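Local coordinates for putative uncharacterized protein (Dictyostelium purpureum, PDB 4R12), which probably serves as an essential subunit of gamma-secretase, the membrane protease complex that cleaves proteins such as Notch receptors and the amyloid precursor within the bilayer, at residues A[24-27]-A[32-35]; A[48-51]-A[55-58]; A[191-196]-A[560-565]; A[234-239]-A[410-415]. All coordinates share one frame; numbering follows the deposited sequence.

Contact 1 of 4, residues A[24-27]-A[32-35]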
loop_
_atom_site.group_PDB
_atom_site.type_symbol
_atom_site.label_atom_id
_atom_site.label_comp_id
_atom_site.label_asym_id
_atom_site.label_seq_id
_atom_site.Cartn_x
_atom_site.Cartn_y
_atom_site.Cartn_z
ATOM N N CYS A 24 11.201 -4.912 -11.893
ATOM C CA CYS A 24 11.688 -3.772 -11.147
ATOM C C CYS A 24 11.582 -2.537 -12.044
ATOM O O CYS A 24 12.054 -2.561 -13.176
ATOM C CB CYS A 24 13.138 -4.012 -10.713
ATOM S SG CYS A 24 13.945 -2.575 -9.997
ATOM N N THR A 25 10.949 -1.471 -11.563
ATOM C CA THR A 25 10.729 -0.292 -12.407
ATOM C C THR A 25 11.536 0.881 -11.877
ATOM O O THR A 25 12.095 0.790 -10.786
ATOM C CB THR A 25 9.244 0.084 -12.460
ATOM O OG1 THR A 25 8.806 0.424 -11.147
ATOM C CG2 THR A 25 8.400 -1.096 -12.995
ATOM N N LYS A 26 11.595 1.968 -12.641
ATOM C CA LYS A 26 12.404 3.133 -12.257
ATOM C C LYS A 26 11.561 4.239 -11.625
ATOM O O LYS A 26 10.518 4.645 -12.165
ATOM C CB LYS A 26 13.161 3.701 -13.473
ATOM C CG LYS A 26 14.490 4.409 -13.111
ATOM C CD LYS A 26 15.641 3.393 -13.115
ATOM C CE LYS A 26 16.915 3.917 -12.460
ATOM N NZ LYS A 26 17.996 2.881 -12.560
ATOM N N ILE A 27 12.019 4.728 -10.474
ATOM C CA ILE A 27 11.366 5.834 -9.798
ATOM C C ILE A 27 12.357 6.987 -9.659
ATOM O O ILE A 27 13.478 6.790 -9.199
ATOM C CB ILE A 27 10.851 5.432 -8.399
ATOM C CG1 ILE A 27 9.931 4.209 -8.478
ATOM C CG2 ILE A 27 10.160 6.609 -7.722
ATOM C CD1 ILE A 27 8.583 4.499 -9.032
ATOM N N GLY A 32 17.768 12.266 -7.651
ATOM C CA GLY A 32 18.272 11.072 -8.300
ATOM C C GLY A 32 17.203 10.078 -8.724
ATOM O O GLY A 32 16.100 10.449 -9.115
ATOM N N GLN A 33 17.541 8.804 -8.637
ATOM C CA GLN A 33 16.686 7.769 -9.183
ATOM C C GLN A 33 17.007 6.476 -8.474
ATOM O O GLN A 33 18.118 6.309 -7.934
ATOM C CB GLN A 33 16.904 7.632 -10.698
ATOM C CG GLN A 33 18.315 7.168 -11.064
ATOM C CD GLN A 33 18.620 7.248 -12.553
ATOM O OE1 GLN A 33 17.741 7.519 -13.374
ATOM N NE2 GLN A 33 19.881 7.022 -12.906
ATOM N N PHE A 34 16.036 5.566 -8.451
ATOM C CA PHE A 34 16.281 4.223 -7.955
ATOM C C PHE A 34 15.417 3.234 -8.716
ATOM O O PHE A 34 14.562 3.625 -9.516
ATOM C CB PHE A 34 16.043 4.130 -6.431
ATOM C CG PHE A 34 14.624 4.436 -5.986
ATOM C CD1 PHE A 34 14.251 5.731 -5.639
ATOM C CD2 PHE A 34 13.687 3.418 -5.848
ATOM C CE1 PHE A 34 12.947 6.007 -5.186
ATOM C CE2 PHE A 34 12.379 3.687 -5.407
ATOM C CZ PHE A 34 12.018 4.989 -5.077
ATOM N N GLY A 35 15.671 1.950 -8.505
ATOM C CA GLY A 35 15.013 0.935 -9.301
ATOM C C GLY A 35 15.789 0.657 -10.574
ATOM O O GLY A 35 16.967 1.025 -10.705
#
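Ile-27 and Phe-34 form the tight half of this contact. They are an antiparallel hydrogen-bonded pair: Ile-27 N gives to Phe-34 O at 2.9 Å, and Phe-34 N returns a bond to Ile-27 O, also at 2.9 Å. Both side chains leave the same face of the hairpin and lie side by side. The ring of Phe-34, set between its own backbone N and carbonyl carbon (chi1 62°), passes under Ile-27, whose CB sits 3.9 Å from the ring centroid in a CH-pi contact. Beyond this pair, Gly-35 CA runs within 3.3 Å of Thr-25 O, where a CB would collide with that oxygen. On the other side, Gln-33 is partly open to solvent, while Lys-26 beside it is buried. Here Lys-26 bends at CB-CG, brings CE to 3.7 Å from CD of Gln-33, and bonds Gly-35 O through NZ at 2.8 Å, from well above the carbonyl plane. Ser-138 OG is a second partner of that ammonium, while Gln-33 OE1 turns to Ile-181 N. Around the hairpin, Tyr-136 meets Phe-34 edge-to-face, a disulfide ties Cys-24 to Cys-36, and strands 143-146 and 572-575 pair with strand 21-29.

Contact 2 of 4, residues A[48-51]-A[55-58]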
loop_
_atom_site.group_PDB
_atom_site.type_symbol
_atom_site.label_atom_id
_atom_site.label_comp_id
_atom_site.label_asym_id
_atom_site.label_seq_id
_atom_site.Cartn_x
_atom_site.Cartn_y
_atom_site.Cartn_z
ATOM N N TYR A 48 22.631 -17.905 -15.974
ATOM C CA TYR A 48 23.579 -18.456 -15.010
ATOM C C TYR A 48 22.933 -18.481 -13.629
ATOM O O TYR A 48 22.536 -17.437 -13.114
ATOM C CB TYR A 48 24.872 -17.639 -14.972
ATOM C CG TYR A 48 25.866 -18.126 -13.933
ATOM C CD1 TYR A 48 25.787 -17.703 -12.608
ATOM C CD2 TYR A 48 26.880 -19.013 -14.275
ATOM C CE1 TYR A 48 26.685 -18.147 -11.658
ATOM C CE2 TYR A 48 27.786 -19.463 -13.329
ATOM C CZ TYR A 48 27.683 -19.028 -12.023
ATOM O OH TYR A 48 28.580 -19.473 -11.082
ATOM N N LEU A 49 22.850 -19.668 -13.029
ATOM C CA LEU A 49 22.136 -19.853 -11.760
ATOM C C LEU A 49 23.026 -19.750 -10.528
ATOM O O LEU A 49 24.022 -20.458 -10.401
ATOM C CB LEU A 49 21.430 -21.210 -11.752
ATOM C CG LEU A 49 20.786 -21.632 -10.428
ATOM C CD1 LEU A 49 19.600 -20.734 -10.086
ATOM C CD2 LEU A 49 20.364 -23.083 -10.497
ATOM N N ILE A 50 22.658 -18.856 -9.618
ATOM C CA ILE A 50 23.262 -18.822 -8.300
ATOM C C ILE A 50 22.243 -19.339 -7.287
ATOM O O ILE A 50 21.226 -18.694 -7.051
ATOM C CB ILE A 50 23.714 -17.411 -7.911
ATOM C CG1 ILE A 50 24.842 -16.936 -8.837
ATOM C CG2 ILE A 50 24.179 -17.379 -6.464
ATOM C CD1 ILE A 50 25.410 -15.593 -8.443
ATOM N N ASP A 51 22.514 -20.510 -6.710
ATOM C CA ASP A 51 21.598 -21.135 -5.748
ATOM C C ASP A 51 22.346 -21.705 -4.538
ATOM O O ASP A 51 21.749 -22.318 -3.655
ATOM C CB ASP A 51 20.768 -22.234 -6.429
ATOM C CG ASP A 51 21.612 -23.420 -6.889
ATOM O OD1 ASP A 51 22.859 -23.331 -6.879
ATOM O OD2 ASP A 51 21.019 -24.449 -7.276
ATOM N N SER A 55 28.074 -21.816 -6.523
ATOM C CA SER A 55 27.753 -21.157 -7.783
ATOM C C SER A 55 27.915 -19.649 -7.644
ATOM O O SER A 55 28.227 -18.960 -8.619
ATOM C CB SER A 55 26.336 -21.515 -8.252
ATOM O OG SER A 55 25.369 -21.303 -7.238
ATOM N N TYR A 56 27.722 -19.140 -6.431
ATOM C CA TYR A 56 27.980 -17.731 -6.160
ATOM C C TYR A 56 29.457 -17.405 -6.437
ATOM O O TYR A 56 29.767 -16.534 -7.250
ATOM C CB TYR A 56 27.611 -17.360 -4.719
ATOM C CG TYR A 56 27.726 -15.874 -4.469
ATOM C CD1 TYR A 56 28.931 -15.307 -4.085
ATOM C CD2 TYR A 56 26.637 -15.033 -4.656
ATOM C CE1 TYR A 56 29.050 -13.956 -3.883
ATOM C CE2 TYR A 56 26.747 -13.672 -4.453
ATOM C CZ TYR A 56 27.958 -13.140 -4.071
ATOM O OH TYR A 56 28.087 -11.790 -3.860
ATOM N N ASN A 57 30.357 -18.116 -5.764
ATOM C CA ASN A 57 31.794 -17.900 -5.942
ATOM C C ASN A 57 32.283 -18.176 -7.362
ATOM O O ASN A 57 33.181 -17.495 -7.856
ATOM C CB ASN A 57 32.583 -18.768 -4.966
ATOM C CG ASN A 57 32.413 -18.328 -3.530
ATOM O OD1 ASN A 57 32.278 -17.135 -3.241
ATOM N ND2 ASN A 57 32.421 -19.291 -2.615
ATOM N N ASN A 58 31.694 -19.166 -8.022
ATOM C CA ASN A 58 32.096 -19.504 -9.385
ATOM C C ASN A 58 31.595 -18.501 -10.426
ATOM O O ASN A 58 31.844 -18.657 -11.625
ATOM C CB ASN A 58 31.617 -20.909 -9.748
ATOM C CG ASN A 58 32.362 -21.988 -8.983
ATOM O OD1 ASN A 58 33.446 -21.748 -8.447
ATOM N ND2 ASN A 58 31.786 -23.186 -8.932
#
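Ser-55 meets Tyr-48 and Asp-51, the two ends of segment 48-51, through its carbonyl and its side chain. Its OG, lying between its own N and carbonyl carbon (chi1 52°), accepts the N-H of Asp-51 at 3.0 Å with an angle of 160°, so the backbone just past the strand is held by the helix. Its CB rests 3.3 Å from Leu-49 O, an oxygen that also receives Arg-162 NH2, and the same guanidinium makes a salt bridge with Asp-51 OD1. On the carbonyl side, Tyr-48 OH gives a short 2.5 Å bond to Ser-55 O, in the carbonyl plane and on a lone pair; the acceptor lies at the edge of the phenol ring. A phenylalanine in place of Tyr-48 would keep the ring but would probably leave Ser-55 O without this donor, and with it would go one tie between strand and helix. Next comes Tyr-56, where the contact turns apolar: Ile-50 CG2 touches CD2 of Tyr-56 at 3.8 Å, near the ring's plane, while the far hydroxyl of Tyr-56 is bonded to Ser-81 O. Last, Asn-58 brings CB to 3.6 Å from Tyr-48 OH. The arrangement is the strand-to-helix corner of a beta-alpha-beta unit, in which strand 43-50 leads through helix 53-57 to the parallel neighbour 67-72.

Contact 3 of 4, residues A[191-196]-A[560-565]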
loop_
_atom_site.group_PDB
_atom_site.type_symbol
_atom_site.label_atom_id
_atom_site.label_comp_id
_atom_site.label_asym_id
_atom_site.label_seq_id
_atom_site.Cartn_x
_atom_site.Cartn_y
_atom_site.Cartn_z
ATOM N N PHE A 191 8.072 12.043 -19.358
ATOM C CA PHE A 191 8.480 10.641 -19.310
ATOM C C PHE A 191 8.207 10.000 -17.950
ATOM O O PHE A 191 8.672 8.897 -17.691
ATOM C CB PHE A 191 9.979 10.495 -19.621
ATOM C CG PHE A 191 10.349 10.802 -21.047
ATOM C CD1 PHE A 191 9.387 10.809 -22.043
ATOM C CD2 PHE A 191 11.663 11.071 -21.388
ATOM C CE1 PHE A 191 9.731 11.092 -23.356
ATOM C CE2 PHE A 191 12.013 11.352 -22.695
ATOM C CZ PHE A 191 11.046 11.360 -23.679
ATOM N N CYS A 192 7.471 10.691 -17.085
ATOM C CA CYS A 192 7.148 10.143 -15.772
ATOM C C CYS A 192 5.912 10.823 -15.189
ATOM O O CYS A 192 5.455 11.837 -15.712
ATOM C CB CYS A 192 8.339 10.287 -14.818
ATOM S SG CYS A 192 8.733 11.975 -14.403
ATOM N N GLU A 193 5.363 10.253 -14.116
ATOM C CA GLU A 193 4.193 10.818 -13.443
ATOM C C GLU A 193 4.370 10.742 -11.929
ATOM O O GLU A 193 5.059 9.850 -11.433
ATOM C CB GLU A 193 2.907 10.080 -13.846
ATOM C CG GLU A 193 2.676 9.941 -15.342
ATOM C CD GLU A 193 2.318 11.264 -16.010
ATOM O OE1 GLU A 193 2.094 12.263 -15.290
ATOM O OE2 GLU A 193 2.258 11.304 -17.261
ATOM N N PRO A 194 3.766 11.688 -11.194
ATOM C CA PRO A 194 3.836 11.661 -9.731
ATOM C C PRO A 194 3.307 10.352 -9.157
ATOM O O PRO A 194 2.309 9.830 -9.646
ATOM C CB PRO A 194 2.949 12.835 -9.311
ATOM C CG PRO A 194 3.007 13.776 -10.480
ATOM C CD PRO A 194 3.029 12.865 -11.682
ATOM N N VAL A 195 3.988 9.828 -8.144
ATOM C CA VAL A 195 3.489 8.667 -7.434
ATOM C C VAL A 195 2.348 9.125 -6.554
ATOM O O VAL A 195 2.527 9.998 -5.710
ATOM C CB VAL A 195 4.589 8.000 -6.582
ATOM C CG1 VAL A 195 4.000 6.867 -5.723
ATOM C CG2 VAL A 195 5.673 7.472 -7.484
ATOM N N GLY A 196 1.166 8.554 -6.750
ATOM C CA GLY A 196 0.017 8.969 -5.976
ATOM C C GLY A 196 -1.216 8.173 -6.341
ATOM O O GLY A 196 -1.122 7.133 -6.980
ATOM N N ASN A 560 1.255 22.005 -20.452
ATOM C CA ASN A 560 0.584 20.729 -20.201
ATOM C C ASN A 560 1.512 19.706 -19.546
ATOM O O ASN A 560 1.717 18.600 -20.063
ATOM C CB ASN A 560 -0.001 20.165 -21.495
ATOM C CG ASN A 560 -1.252 19.343 -21.252
ATOM O OD1 ASN A 560 -1.251 18.126 -21.430
ATOM N ND2 ASN A 560 -2.324 20.006 -20.822
ATOM N N VAL A 561 2.059 20.084 -18.393
ATOM C CA VAL A 561 3.089 19.293 -17.731
ATOM C C VAL A 561 3.025 19.450 -16.206
ATOM O O VAL A 561 2.562 20.475 -15.698
ATOM C CB VAL A 561 4.496 19.704 -18.241
ATOM C CG1 VAL A 561 4.881 21.087 -17.724
ATOM C CG2 VAL A 561 5.527 18.691 -17.836
ATOM N N TRP A 562 3.463 18.426 -15.478
ATOM C CA TRP A 562 3.634 18.546 -14.036
ATOM C C TRP A 562 4.855 19.418 -13.748
ATOM O O TRP A 562 5.858 19.316 -14.453
ATOM C CB TRP A 562 3.813 17.174 -13.372
ATOM C CG TRP A 562 2.588 16.305 -13.334
ATOM C CD1 TRP A 562 2.350 15.198 -14.101
ATOM C CD2 TRP A 562 1.447 16.450 -12.475
ATOM N NE1 TRP A 562 1.133 14.651 -13.776
ATOM C CE2 TRP A 562 0.556 15.400 -12.783
ATOM C CE3 TRP A 562 1.090 17.365 -11.480
ATOM C CZ2 TRP A 562 -0.668 15.240 -12.134
ATOM C CZ3 TRP A 562 -0.129 17.208 -10.831
ATOM C CH2 TRP A 562 -0.997 16.154 -11.164
ATOM N N LYS A 563 4.769 20.258 -12.714
ATOM C CA LYS A 563 5.895 21.078 -12.263
ATOM C C LYS A 563 6.193 20.867 -10.775
ATOM O O LYS A 563 5.274 20.750 -9.964
ATOM C CB LYS A 563 5.619 22.564 -12.517
ATOM C CG LYS A 563 5.783 23.016 -13.960
ATOM C CD LYS A 563 7.104 23.761 -14.161
ATOM C CE LYS A 563 7.173 24.437 -15.528
ATOM N NZ LYS A 563 6.236 25.595 -15.661
ATOM N N ILE A 564 7.472 20.822 -10.417
ATOM C CA ILE A 564 7.862 20.816 -9.011
ATOM C C ILE A 564 7.928 22.256 -8.490
ATOM O O ILE A 564 8.807 23.020 -8.866
ATOM C CB ILE A 564 9.218 20.125 -8.788
ATOM C CG1 ILE A 564 9.188 18.687 -9.314
ATOM C CG2 ILE A 564 9.563 20.124 -7.308
ATOM C CD1 ILE A 564 10.547 18.004 -9.281
ATOM N N VAL A 565 6.988 22.620 -7.627
ATOM C CA VAL A 565 6.934 23.972 -7.092
ATOM C C VAL A 565 7.549 24.050 -5.701
ATOM O O VAL A 565 7.857 25.135 -5.215
ATOM C CB VAL A 565 5.485 24.489 -7.043
ATOM C CG1 VAL A 565 4.917 24.570 -8.458
ATOM C CG2 VAL A 565 4.621 23.575 -6.182
#
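Pro-194 and Trp-562 carry the apolar part of this contact. The proline ring lies over one face of the indole: CG stands 3.6 Å above the indole plane, over its centre, and CD makes a CH-pi contact 3.5 Å from the centroid of the five-membered ring. Leu-187 also touches Trp-562, and Phe-555 meets it edge-to-face.

The polar part is slighter. Glu-193, folded back at CB-CG (chi2 -71°), carries OE1 to the edge of the indole, where Trp-562 NE1 lies 3.0 Å away. This hydrogen bond is weak, being bent to 120°, and the carboxylate is turned 75° from the ring plane. NE1 has a second weak acceptor in Gly-490 O, so two poor bonds share one buried N-H. Were Trp-562 replaced by an alanine, Pro-194 would probably lose its flat partner and the OE1 of Glu-193 this donor.

No backbone bonds join the two segments; side chains alone bridge them. Trp-562 belongs to a two-stranded antiparallel hairpin, 553-556 with 561-564, carrying a G1 beta bulge where Asn-560 and Val-561 face Asp-556. A proline set with its CG-CD edge on the face of a tryptophan joins that hairpin to the start of strand 192-203.

Contact 4 of 4, residues A[234-239]-A[410-415]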
loop_
_atom_site.group_PDB
_atom_site.type_symbol
_atom_site.label_atom_id
_atom_site.label_comp_id
_atom_site.label_asym_id
_atom_site.label_seq_id
_atom_site.Cartn_x
_atom_site.Cartn_y
_atom_site.Cartn_z
ATOM N N ALA A 234 1.193 -7.809 3.595
ATOM C CA ALA A 234 0.198 -8.365 4.499
ATOM C C ALA A 234 0.246 -7.662 5.869
ATOM O O ALA A 234 -0.743 -7.062 6.290
ATOM C CB ALA A 234 0.396 -9.872 4.649
ATOM N N ASP A 235 1.399 -7.664 6.536
ATOM C CA ASP A 235 1.460 -6.961 7.826
ATOM C C ASP A 235 1.610 -5.458 7.635
ATOM O O ASP A 235 1.080 -4.675 8.422
ATOM C CB ASP A 235 2.593 -7.487 8.715
ATOM C CG ASP A 235 2.341 -7.193 10.197
ATOM O OD1 ASP A 235 1.150 -7.164 10.588
ATOM O OD2 ASP A 235 3.314 -6.969 10.956
ATOM N N GLN A 236 2.339 -5.053 6.593
ATOM C CA GLN A 236 2.537 -3.638 6.324
ATOM C C GLN A 236 1.225 -2.860 6.263
ATOM O O GLN A 236 1.092 -1.800 6.888
ATOM C CB GLN A 236 3.301 -3.447 4.999
ATOM C CG GLN A 236 3.556 -1.988 4.658
ATOM C CD GLN A 236 4.357 -1.844 3.374
ATOM O OE1 GLN A 236 4.211 -2.650 2.452
ATOM N NE2 GLN A 236 5.212 -0.829 3.315
ATOM N N SER A 237 0.255 -3.384 5.520
ATOM C CA SER A 237 -1.019 -2.689 5.331
ATOM C C SER A 237 -2.258 -3.596 5.262
ATOM O O SER A 237 -3.277 -3.307 5.878
ATOM C CB SER A 237 -0.985 -1.867 4.035
ATOM O OG SER A 237 0.066 -0.911 4.023
ATOM N N SER A 238 -2.190 -4.658 4.461
ATOM C CA SER A 238 -3.428 -5.272 3.993
ATOM C C SER A 238 -4.137 -6.102 5.071
ATOM O O SER A 238 -5.367 -6.256 5.021
ATOM C CB SER A 238 -3.154 -6.104 2.729
ATOM O OG SER A 238 -2.287 -7.189 2.990
ATOM N N PHE A 239 -3.407 -6.611 6.068
ATOM C CA PHE A 239 -4.105 -7.245 7.195
ATOM C C PHE A 239 -5.040 -6.216 7.846
ATOM O O PHE A 239 -6.235 -6.498 8.042
ATOM C CB PHE A 239 -3.113 -7.834 8.215
ATOM C CG PHE A 239 -3.758 -8.613 9.353
ATOM C CD1 PHE A 239 -4.362 -7.960 10.424
ATOM C CD2 PHE A 239 -3.682 -10.001 9.387
ATOM C CE1 PHE A 239 -4.918 -8.679 11.480
ATOM C CE2 PHE A 239 -4.229 -10.717 10.449
ATOM C CZ PHE A 239 -4.848 -10.060 11.490
ATOM N N PRO A 410 8.922 -8.988 9.789
ATOM C CA PRO A 410 10.295 -9.307 9.385
ATOM C C PRO A 410 10.544 -9.116 7.882
ATOM O O PRO A 410 11.676 -9.285 7.421
ATOM C CB PRO A 410 10.432 -10.775 9.778
ATOM C CG PRO A 410 9.049 -11.321 9.608
ATOM C CD PRO A 410 8.096 -10.205 9.950
ATOM N N TYR A 411 9.505 -8.750 7.142
ATOM C CA TYR A 411 9.627 -8.579 5.700
ATOM C C TYR A 411 9.002 -7.270 5.247
ATOM O O TYR A 411 8.271 -7.233 4.255
ATOM C CB TYR A 411 8.971 -9.770 4.967
ATOM C CG TYR A 411 9.728 -11.048 5.207
ATOM C CD1 TYR A 411 11.011 -11.214 4.711
ATOM C CD2 TYR A 411 9.175 -12.079 5.951
ATOM C CE1 TYR A 411 11.726 -12.389 4.937
ATOM C CE2 TYR A 411 9.880 -13.256 6.189
ATOM C CZ TYR A 411 11.153 -13.401 5.683
ATOM O OH TYR A 411 11.857 -14.565 5.919
ATOM N N TYR A 412 9.308 -6.184 5.958
ATOM C CA TYR A 412 8.680 -4.914 5.638
ATOM C C TYR A 412 9.051 -4.418 4.234
ATOM O O TYR A 412 10.226 -4.303 3.897
ATOM C CB TYR A 412 9.055 -3.846 6.681
ATOM C CG TYR A 412 8.334 -2.553 6.440
ATOM C CD1 TYR A 412 8.865 -1.583 5.597
ATOM C CD2 TYR A 412 7.100 -2.310 7.034
ATOM C CE1 TYR A 412 8.193 -0.399 5.359
ATOM C CE2 TYR A 412 6.415 -1.126 6.802
ATOM C CZ TYR A 412 6.970 -0.177 5.966
ATOM O OH TYR A 412 6.302 0.999 5.718
ATOM N N GLY A 413 8.041 -4.107 3.423
ATOM C CA GLY A 413 8.274 -3.569 2.093
ATOM C C GLY A 413 8.849 -4.598 1.135
ATOM O O GLY A 413 9.693 -4.292 0.283
ATOM N N TYR A 414 8.372 -5.826 1.254
ATOM C CA TYR A 414 8.978 -6.935 0.525
ATOM C C TYR A 414 7.937 -8.010 0.184
ATOM O O TYR A 414 6.979 -8.195 0.931
ATOM C CB TYR A 414 10.128 -7.525 1.356
ATOM C CG TYR A 414 10.846 -8.669 0.685
ATOM C CD1 TYR A 414 11.553 -8.474 -0.503
ATOM C CD2 TYR A 414 10.832 -9.940 1.245
ATOM C CE1 TYR A 414 12.206 -9.538 -1.137
ATOM C CE2 TYR A 414 11.486 -11.003 0.634
ATOM C CZ TYR A 414 12.167 -10.795 -0.560
ATOM O OH TYR A 414 12.804 -11.860 -1.158
ATOM N N GLU A 415 8.153 -8.711 -0.937
ATOM C CA GLU A 415 7.199 -9.710 -1.454
ATOM C C GLU A 415 6.844 -10.805 -0.458
ATOM O O GLU A 415 5.747 -11.355 -0.508
ATOM C CB GLU A 415 7.752 -10.363 -2.731
ATOM C CG GLU A 415 9.171 -10.891 -2.550
ATOM C CD GLU A 415 9.599 -11.907 -3.599
ATOM O OE1 GLU A 415 8.739 -12.612 -4.150
ATOM O OE2 GLU A 415 10.813 -12.010 -3.861
HETATM O O HOH W 1 5.517 -5.055 3.035
#
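The first turn of helix 234-252 meets the loop between strand 397-401 and helix 427-441 where Gln-236 lies across the ring of Tyr-412, inside the large lobe, whose family is related to zinc exopeptidases. Gln-236 has CG anti to its backbone N (chi1 -179°) and is extended beyond it. The two side chains cross at about a right angle, the amide over one face of the phenol and its plane turned 67° from the ring. CG comes within 3.7 Å of Tyr-412 CE2, and NE2 stands 3.2 Å from Tyr-412 CZ. NE2 is hydrogen-bonded to Thr-224 OG1, which helps fix the rotation of the amide. On the amide's other branch, a water lies 2.8 Å from Gln-236 OE1 and accepts the N-H of Gly-413 N at 2.7 Å, so one solvent molecule links the side chain to the loop backbone.

Gly-413 is the third residue of a type II turn from Tyr-411 to Tyr-414, at positive phi (71°), the usual place for glycine in such a turn. Asp-417 receives the backbone N-H groups of Asp-235 and Gln-236 at the helix start, and Tyr-412 O bonds Ser-107 OG of the small-lobe range. The helix opens with a wider pi-type turn, Phe-239 N bonded to Ala-234 O, and Gln-236 lies within it. The result is a helix start packed against a type II turn with a water between them.

Overall arrangement
Contacts 1 and 3 are the close pair: their centres lie 15 Å apart and their nearest atoms about 4 Å, without touching, and strand 572-575 pairs with both strand 21-29 and strand 192-203. Contact 2 stands farther out in the small lobe, its centre 26 Å from that of contact 1 and 41 Å from that of contact 3. An N-acetylglucosamine of a glycan attached to the protein, not a ligand in a pocket, comes to about 4 Å from the side chain of Tyr-56 there. Contact 4, in the large lobe, lies nearest the middle of the chain, about 9 Å from its centre, and 20 Å centre to centre from contact 1. Along the sequence it is nested inside the long loop that contact 3 closes.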